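Local structure of uncharacterized DUF3829-like protein (Bacteroides thetaiotaomicron, 3RH3) at residues A[236-239]-A[240-244]. The protein is of unknown function, an all-alpha DUF3829-like protein that is probably a bacterial lipoprotein. Numbering follows the deposited sequence.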
HETATM    1  N   MSE A 236      -4.920  14.649   2.156  1.00 31.69           N
HETATM    2  CA  MSE A 236      -5.679  13.455   2.538  1.00 28.65           C
HETATM    3  C   MSE A 236      -6.805  13.848   3.504  1.00 36.79           C
HETATM    4  O   MSE A 236      -7.907  13.346   3.326  1.00 38.26           O
HETATM    5  CB  MSE A 236      -4.781  12.332   3.098  1.00 27.74           C
HETATM    6  CG  MSE A 236      -5.548  11.057   3.474  1.00 30.46           C
HETATM    7 SE   MSE A 236      -6.748  10.373   2.040  0.75 33.45          SE
HETATM    8  CE  MSE A 236      -5.358   9.475   0.905  1.00 29.02           C
ATOM      9  N   GLN A 237      -6.582  14.788   4.460  1.00 33.14           N
ATOM     10  CA  GLN A 237      -7.676  15.201   5.365  1.00 33.36           C
ATOM     11  C   GLN A 237      -8.870  15.710   4.574  1.00 39.05           C
ATOM     12  O   GLN A 237     -10.005  15.363   4.892  1.00 39.22           O
ATOM     13  CB  GLN A 237      -7.232  16.304   6.315  1.00 34.47           C
ATOM     14  CG  GLN A 237      -6.759  15.842   7.657  1.00 51.41           C
ATOM     15  CD  GLN A 237      -6.941  16.936   8.681  1.00 70.66           C
ATOM     16  OE1 GLN A 237      -7.862  16.904   9.491  1.00 68.67           O
ATOM     17  NE2 GLN A 237      -6.071  17.929   8.667  1.00 66.40           N
ATOM     18  N   LYS A 238      -8.590  16.537   3.535  1.00 34.82           N
ATOM     19  CA  LYS A 238      -9.572  17.142   2.645  1.00 36.00           C
ATOM     20  C   LYS A 238     -10.260  16.073   1.815  1.00 39.48           C
ATOM     21  O   LYS A 238     -11.475  16.114   1.675  1.00 40.09           O
ATOM     22  CB  LYS A 238      -8.905  18.199   1.726  1.00 39.03           C
ATOM     23  CG  LYS A 238      -9.886  18.934   0.787  1.00 52.73           C
ATOM     24  CD  LYS A 238      -9.214  19.440  -0.487  1.00 57.42           C
ATOM     25  CE  LYS A 238     -10.138  19.383  -1.684  1.00 69.60           C
ATOM     26  NZ  LYS A 238      -9.407  19.065  -2.952  1.00 66.07           N
ATOM     27  N   ALA A 239      -9.487  15.157   1.221  1.00 35.60           N
ATOM     28  CA  ALA A 239     -10.043  14.081   0.398  1.00 36.13           C
ATOM     29  C   ALA A 239     -10.974  13.182   1.232  1.00 38.18           C
ATOM     30  O   ALA A 239     -12.089  12.881   0.823  1.00 37.02           O
ATOM     31  CB  ALA A 239      -8.915  13.246  -0.211  1.00 36.18           C
ATOM     32  N   ARG A 240     -10.510  12.788   2.408  1.00 35.19           N
ATOM     33  CA  ARG A 240     -11.206  11.904   3.335  1.00 35.85           C
ATOM     34  C   ARG A 240     -12.512  12.565   3.917  1.00 40.81           C
ATOM     35  O   ARG A 240     -13.500  11.859   4.195  1.00 40.05           O
ATOM     36  CB  ARG A 240     -10.212  11.476   4.458  1.00 36.07           C
ATOM     37  CG  ARG A 240     -10.734  11.536   5.915  1.00 47.25           C
ATOM     38  CD  ARG A 240     -11.315  10.221   6.218  1.00 50.61           C
ATOM     39  NE  ARG A 240     -11.919  10.070   7.538  1.00 49.08           N
ATOM     40  CZ  ARG A 240     -13.224  10.019   7.759  1.00 52.99           C
ATOM     41  NH1 ARG A 240     -14.085  10.323   6.789  1.00 42.27           N
ATOM     42  NH2 ARG A 240     -13.684   9.671   8.955  1.00 37.54           N
ATOM     43  N   SER A 241     -12.507  13.898   4.085  1.00 37.85           N
ATOM     44  CA  SER A 241     -13.663  14.628   4.618  1.00 39.12           C
ATOM     45  C   SER A 241     -14.901  14.540   3.722  1.00 43.06           C
ATOM     46  O   SER A 241     -16.003  14.808   4.188  1.00 43.16           O
ATOM     47  CB  SER A 241     -13.302  16.094   4.820  1.00 46.19           C
ATOM     48  OG  SER A 241     -12.655  16.202   6.077  1.00 63.88           O
ATOM     49  N   LYS A 242     -14.724  14.156   2.444  1.00 38.86           N
ATOM     50  CA  LYS A 242     -15.829  14.077   1.481  1.00 39.16           C
ATOM     51  C   LYS A 242     -16.678  12.838   1.740  1.00 43.41           C
ATOM     52  O   LYS A 242     -17.774  12.729   1.197  1.00 43.41           O
ATOM     53  CB  LYS A 242     -15.301  14.105   0.040  1.00 41.91           C
ATOM     54  CG  LYS A 242     -14.297  15.237  -0.216  1.00 52.79           C
ATOM     55  CD  LYS A 242     -14.873  16.371  -1.025  1.00 67.29           C
ATOM     56  CE  LYS A 242     -13.795  17.145  -1.761  1.00 71.76           C
ATOM     57  NZ  LYS A 242     -13.233  16.372  -2.909  1.00 65.36           N
ATOM     58  N   GLY A 243     -16.138  11.917   2.547  1.00 39.84           N
ATOM     59  CA  GLY A 243     -16.788  10.680   2.962  1.00 40.49           C
ATOM     60  C   GLY A 243     -16.864   9.619   1.886  1.00 44.10           C
ATOM     61  O   GLY A 243     -17.491   8.579   2.095  1.00 44.19           O
ATOM     62  N   ALA A 244     -16.227   9.868   0.731  1.00 39.71           N
ATOM     63  CA  ALA A 244     -16.233   8.912  -0.369  1.00 39.74           C
ATOM     64  C   ALA A 244     -15.016   9.080  -1.255  1.00 42.55           C
ATOM     65  O   ALA A 244     -14.483  10.182  -1.380  1.00 41.87           O
ATOM     66  CB  ALA A 244     -17.500   9.065  -1.194  1.00 41.28           C
TER
HETATM   67  O   HOH W   1     -11.035  14.497   7.154  1.00 54.44           O
HETATM   68  O   HOH W   2     -12.758  12.009  -1.582  1.00 30.97           O
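The backbone amides of R240 and S241 donate the last i to i-4 bonds to the carbonyls of M236 and Q237 at the C-terminal end of helix 216-240, which then unwinds through a type I beta turn, R240 to G243. The end is a worked example of how carbonyls near a helix terminus add water to their helical partners or replace them by turn amides and water. R240 N meets M236 O at 2.8 Å, almost in line with the C=O bond (C=O...N 164°). One residue on, the bond lengthens to 3.0 Å between S241 N and Q237 O, and the donor lies tilted 29° from the carbonyl plane. K242 N no longer reaches back four residues but makes a weak bond to A239 O, and G243 N bonds to R240 O as G243 turns to positive phi.

Two waters supplement these bonds. One molecule donates to Q237 O and also hydrogen-bonds S241 OG, which chi1 of -83° sets beside its own backbone N and hence near that carbonyl.

Around the turn, the selenomethionine M236 packs inward between helices 161-181, 189-207 and 247-257, its SE 4.4 Å from R240 CB, and A239 CB faces Y181 and M253. The K238 and K242 chains converge toward their ends, CE to CE 4.3 Å; their like charges probably tolerate this closeness because both ammonium groups form salt bridges with E249 of the following helix. R240 instead sends NH2 to D193. A second water spans the turn, donating to A239 O at 2.6 Å and to A244 O at 2.5 Å.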